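Local coordinates for peroxisomal acyl-CoA oxidase 1A (Solanum lycopersicum, PDB 2FON), which probably catalyses the FAD-dependent oxidation of acyl-CoA in peroxisomal fatty acid beta-oxidation, at residues B[301-315]-B[393-407]. Numbering follows the deposited sequence.
Sequences VYVRQSIVADASLAM and HACTAGLKSLTTSAT
A buried, near-parallel helix pair in the C-alpha1 region of an acyl-CoA oxidase joins segment 301-315 of helix 297-328 to segment 393-407 of helix 389-417, from Val301 and Thr396 at one end to Met315 and Thr407 at the other. The axes approach to 9.1 Å and cross at 18°. No clear hydrogen bond joins the two segments. Arg304 enters as a knob into the hole formed by His393, Thr396, Ala397 and Lys400. Its chain bends about the CB-CG bond (chi2 -69°), and the guanidinium lays one face over Ala397 CA. Thr396 OG1 and His393 O lie at the guanidinium edge, with Arg304 NH1 3.2 Å from Thr396 OG1, a hydroxyl that bonds to Ala392 O in its own helix. In the middle, Ile307 CG2 rests on Lys400 CG at 3.8 Å and on Thr404 CG2. Both methyls of Val308 touch Thr403, whose hydroxyl is taken up by Leu399 O in its own helix. Further along, Thr407 OG1 bonds to Thr403 O at 3.0 Å. Thr407 OG1 also lies 3.7 Å from Ala311 CB. Thr407 CG2 sits anti to the backbone N (chi1 -64° for OG1) and meets Ala314 CB at 3.9 Å. Met315 curls its CE over the Thr407 backbone. A glycine in place of Thr407 would probably open a gap beside Ala311, Ala314 and Met315 and leave Thr403 O without its second donor. Tyr436 of helix 429-436 covers Ala311, Ala314, Thr404 and Thr407, Lys400 NZ bonds Gly444 O, Ala439 O and Asn446 OD1, and Ile307 touches Glu443, the predicted proton acceptor. Helix 347-380 packs on Leu399 and Thr403, and helix 446-462 on Ala397 and Ser401.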
loop_
_atom_site.group_PDB
_atom_site.type_symbol
_atom_site.label_atom_id
_atom_site.label_comp_id
_atom_site.label_asym_id
_atom_site.label_seq_id
_atom_site.Cartn_x
_atom_site.Cartn_y
_atom_site.Cartn_z
ATOM N N VAL B 301 6.782 23.326 14.459
ATOM C CA VAL B 301 8.079 22.683 14.300
ATOM C C VAL B 301 8.213 21.448 15.174
ATOM O O VAL B 301 8.701 20.421 14.708
ATOM C CB VAL B 301 9.222 23.658 14.603
ATOM C CG1 VAL B 301 10.557 23.035 14.219
ATOM C CG2 VAL B 301 8.989 24.980 13.868
ATOM N N TYR B 302 7.756 21.555 16.425
ATOM C CA TYR B 302 7.847 20.481 17.394
ATOM C C TYR B 302 7.042 19.287 16.908
ATOM O O TYR B 302 7.551 18.163 16.836
ATOM C CB TYR B 302 7.340 20.939 18.767
ATOM C CG TYR B 302 7.487 19.882 19.841
ATOM C CD1 TYR B 302 8.596 19.871 20.707
ATOM C CD2 TYR B 302 6.519 18.881 19.988
ATOM C CE1 TYR B 302 8.731 18.887 21.696
ATOM C CE2 TYR B 302 6.644 17.884 20.947
ATOM C CZ TYR B 302 7.746 17.885 21.808
ATOM O OH TYR B 302 7.825 16.873 22.766
ATOM N N VAL B 303 5.783 19.522 16.573
ATOM C CA VAL B 303 4.951 18.431 16.159
ATOM C C VAL B 303 5.483 17.788 14.878
ATOM O O VAL B 303 5.714 16.574 14.841
ATOM C CB VAL B 303 3.503 18.845 15.960
ATOM C CG1 VAL B 303 2.670 17.587 15.661
ATOM C CG2 VAL B 303 2.967 19.555 17.202
ATOM N N ARG B 304 5.687 18.577 13.831
ATOM C CA ARG B 304 6.218 18.014 12.611
ATOM C C ARG B 304 7.486 17.186 12.913
ATOM O O ARG B 304 7.629 16.064 12.422
ATOM C CB ARG B 304 6.526 19.098 11.581
ATOM C CG ARG B 304 5.419 20.065 11.268
ATOM C CD ARG B 304 4.300 19.410 10.534
ATOM N NE ARG B 304 3.305 20.341 9.987
ATOM C CZ ARG B 304 3.573 21.532 9.430
ATOM N NH1 ARG B 304 4.843 21.962 9.319
ATOM N NH2 ARG B 304 2.559 22.274 8.955
ATOM N N GLN B 305 8.402 17.726 13.715
ATOM C CA GLN B 305 9.636 17.026 14.051
ATOM C C GLN B 305 9.277 15.643 14.561
ATOM O O GLN B 305 9.778 14.628 14.090
ATOM C CB GLN B 305 10.422 17.808 15.120
ATOM C CG GLN B 305 11.775 17.191 15.518
ATOM C CD GLN B 305 11.639 16.054 16.538
ATOM O OE1 GLN B 305 10.785 16.114 17.449
ATOM N NE2 GLN B 305 12.478 15.015 16.391
ATOM N N SER B 306 8.379 15.631 15.533
ATOM C CA SER B 306 7.944 14.430 16.185
ATOM C C SER B 306 7.394 13.425 15.177
ATOM O O SER B 306 7.675 12.232 15.263
ATOM C CB SER B 306 6.901 14.801 17.221
ATOM O OG SER B 306 6.207 13.663 17.636
ATOM N N ILE B 307 6.626 13.905 14.211
ATOM C CA ILE B 307 6.109 13.026 13.166
ATOM C C ILE B 307 7.227 12.484 12.231
ATOM O O ILE B 307 7.191 11.326 11.799
ATOM C CB ILE B 307 4.970 13.724 12.370
ATOM C CG1 ILE B 307 3.702 13.737 13.210
ATOM C CG2 ILE B 307 4.695 12.979 11.077
ATOM C CD1 ILE B 307 2.693 14.922 12.917
ATOM N N VAL B 308 8.204 13.319 11.898
ATOM C CA VAL B 308 9.324 12.815 11.113
ATOM C C VAL B 308 10.061 11.750 11.900
ATOM O O VAL B 308 10.437 10.740 11.354
ATOM C CB VAL B 308 10.316 13.893 10.682
ATOM C CG1 VAL B 308 11.444 13.234 9.959
ATOM C CG2 VAL B 308 9.644 14.932 9.786
ATOM N N ALA B 309 10.275 11.999 13.184
ATOM C CA ALA B 309 10.834 10.999 14.085
ATOM C C ALA B 309 10.063 9.658 14.007
ATOM O O ALA B 309 10.652 8.608 13.730
ATOM C CB ALA B 309 10.844 11.531 15.491
ATOM N N ASP B 310 8.760 9.682 14.221
ATOM C CA ASP B 310 8.003 8.470 14.038
ATOM C C ASP B 310 8.133 7.844 12.621
ATOM O O ASP B 310 8.021 6.641 12.466
ATOM C CB ASP B 310 6.561 8.644 14.504
ATOM C CG ASP B 310 6.441 8.774 16.065
ATOM O OD1 ASP B 310 7.494 8.700 16.821
ATOM O OD2 ASP B 310 5.266 8.988 16.536
ATOM N N ALA B 311 8.421 8.626 11.586
ATOM C CA ALA B 311 8.611 8.020 10.261
ATOM C C ALA B 311 9.839 7.154 10.257
ATOM O O ALA B 311 9.789 6.025 9.837
ATOM C CB ALA B 311 8.679 9.042 9.187
ATOM N N SER B 312 10.931 7.662 10.775
ATOM C CA SER B 312 12.074 6.845 10.907
ATOM C C SER B 312 11.752 5.664 11.807
ATOM O O SER B 312 12.314 4.587 11.625
ATOM C CB SER B 312 13.283 7.659 11.432
ATOM O OG SER B 312 13.304 7.809 12.831
ATOM N N LEU B 313 10.846 5.820 12.762
ATOM C CA LEU B 313 10.602 4.675 13.611
ATOM C C LEU B 313 9.881 3.557 12.820
ATOM O O LEU B 313 10.443 2.488 12.628
ATOM C CB LEU B 313 9.948 5.071 14.945
ATOM C CG LEU B 313 9.363 3.957 15.818
ATOM C CD1 LEU B 313 10.428 3.250 16.571
ATOM C CD2 LEU B 313 8.209 4.448 16.765
ATOM N N ALA B 314 8.683 3.791 12.311
ATOM C CA ALA B 314 8.051 2.816 11.390
ATOM C C ALA B 314 8.987 2.309 10.205
ATOM O O ALA B 314 9.084 1.125 9.956
ATOM C CB ALA B 314 6.714 3.377 10.857
ATOM N N MET B 315 9.677 3.171 9.476
ATOM C CA MET B 315 10.480 2.646 8.417
ATOM C C MET B 315 11.495 1.627 9.000
ATOM O O MET B 315 11.685 0.525 8.456
ATOM C CB MET B 315 11.190 3.782 7.708
ATOM C CG MET B 315 12.085 3.389 6.573
ATOM S SD MET B 315 11.030 2.977 5.174
ATOM C CE MET B 315 10.906 4.522 4.268
ATOM N N HIS B 393 8.552 26.935 8.406
ATOM C CA HIS B 393 7.262 26.324 8.086
ATOM C C HIS B 393 7.345 25.435 6.838
ATOM O O HIS B 393 7.023 24.247 6.897
ATOM C CB HIS B 393 6.122 27.355 7.942
ATOM C CG HIS B 393 4.817 26.748 7.491
ATOM N ND1 HIS B 393 3.655 26.830 8.238
ATOM C CD2 HIS B 393 4.497 26.026 6.379
ATOM C CE1 HIS B 393 2.683 26.181 7.612
ATOM N NE2 HIS B 393 3.165 25.690 6.479
ATOM N N ALA B 394 7.769 25.995 5.715
ATOM C CA ALA B 394 7.886 25.200 4.496
ATOM C C ALA B 394 8.801 23.947 4.648
ATOM O O ALA B 394 8.491 22.852 4.193
ATOM C CB ALA B 394 8.369 26.067 3.357
ATOM N N CYS B 395 9.944 24.138 5.269
ATOM C CA CYS B 395 10.873 23.085 5.510
ATOM C C CYS B 395 10.212 21.942 6.313
ATOM O O CYS B 395 10.365 20.735 5.958
ATOM C CB CYS B 395 12.079 23.693 6.233
ATOM S SG CYS B 395 13.307 22.546 6.843
ATOM N N THR B 396 9.469 22.289 7.369
ATOM C CA THR B 396 8.818 21.231 8.098
ATOM C C THR B 396 7.632 20.648 7.345
ATOM O O THR B 396 7.409 19.443 7.394
ATOM C CB THR B 396 8.453 21.584 9.542
ATOM O OG1 THR B 396 7.869 22.884 9.611
ATOM C CG2 THR B 396 9.666 21.596 10.416
ATOM N N ALA B 397 6.878 21.442 6.598
ATOM C CA ALA B 397 5.720 20.838 5.895
ATOM C C ALA B 397 6.205 19.791 4.894
ATOM O O ALA B 397 5.685 18.668 4.827
ATOM C CB ALA B 397 4.881 21.892 5.189
ATOM N N GLY B 398 7.233 20.185 4.146
ATOM C CA GLY B 398 7.822 19.411 3.081
ATOM C C GLY B 398 8.425 18.151 3.591
ATOM O O GLY B 398 8.219 17.084 2.993
ATOM N N LEU B 399 9.141 18.257 4.699
ATOM C CA LEU B 399 9.731 17.078 5.293
ATOM C C LEU B 399 8.726 16.073 5.868
ATOM O O LEU B 399 8.930 14.820 5.748
ATOM C CB LEU B 399 10.748 17.479 6.340
ATOM C CG LEU B 399 12.019 18.007 5.682
ATOM C CD1 LEU B 399 13.066 18.263 6.695
ATOM C CD2 LEU B 399 12.558 17.037 4.668
ATOM N N LYS B 400 7.664 16.576 6.503
ATOM C CA LYS B 400 6.623 15.673 7.021
ATOM C C LYS B 400 6.033 14.905 5.859
ATOM O O LYS B 400 5.906 13.678 5.897
ATOM C CB LYS B 400 5.510 16.487 7.714
ATOM C CG LYS B 400 4.419 15.744 8.478
ATOM C CD LYS B 400 3.432 15.119 7.510
ATOM C CE LYS B 400 2.031 14.880 8.109
ATOM N NZ LYS B 400 1.087 14.311 7.043
ATOM N N SER B 401 5.661 15.634 4.806
ATOM C CA SER B 401 5.081 15.010 3.608
ATOM C C SER B 401 6.003 13.977 2.973
ATOM O O SER B 401 5.622 12.855 2.713
ATOM C CB SER B 401 4.832 16.089 2.580
ATOM O OG SER B 401 4.063 15.560 1.541
ATOM N N LEU B 402 7.242 14.392 2.732
ATOM C CA LEU B 402 8.177 13.554 2.049
ATOM C C LEU B 402 8.299 12.260 2.806
ATOM O O LEU B 402 8.125 11.164 2.193
ATOM C CB LEU B 402 9.528 14.181 2.010
ATOM C CG LEU B 402 10.290 13.407 0.971
ATOM C CD1 LEU B 402 9.706 13.735 -0.392
ATOM C CD2 LEU B 402 11.737 13.745 1.052
ATOM N N THR B 403 8.574 12.381 4.112
ATOM C CA THR B 403 8.946 11.196 4.868
ATOM C C THR B 403 7.765 10.307 5.150
ATOM O O THR B 403 7.912 9.065 5.132
ATOM C CB THR B 403 9.649 11.484 6.181
ATOM O OG1 THR B 403 8.787 12.241 6.993
ATOM C CG2 THR B 403 11.008 12.247 5.982
ATOM N N THR B 404 6.583 10.886 5.360
ATOM C CA THR B 404 5.468 9.996 5.559
ATOM C C THR B 404 5.010 9.264 4.287
ATOM O O THR B 404 4.483 8.184 4.418
ATOM C CB THR B 404 4.310 10.634 6.272
ATOM O OG1 THR B 404 3.877 11.799 5.535
ATOM C CG2 THR B 404 4.684 10.984 7.728
ATOM N N SER B 405 5.226 9.787 3.069
ATOM C CA SER B 405 4.961 8.944 1.881
ATOM C C SER B 405 5.992 7.879 1.683
ATOM O O SER B 405 5.660 6.767 1.232
ATOM C CB SER B 405 4.965 9.706 0.575
ATOM O OG SER B 405 4.286 10.884 0.758
ATOM N N ALA B 406 7.249 8.247 1.889
ATOM C CA ALA B 406 8.269 7.342 1.587
ATOM C C ALA B 406 8.012 6.157 2.508
ATOM O O ALA B 406 8.046 4.959 2.054
ATOM C CB ALA B 406 9.565 7.937 1.864
ATOM N N THR B 407 7.680 6.479 3.769
ATOM C CA THR B 407 7.540 5.457 4.786
ATOM C C THR B 407 6.310 4.584 4.505
ATOM O O THR B 407 6.425 3.353 4.389
ATOM C CB THR B 407 7.645 6.063 6.244
ATOM O OG1 THR B 407 8.959 6.619 6.441
ATOM C CG2 THR B 407 7.325 5.025 7.357
#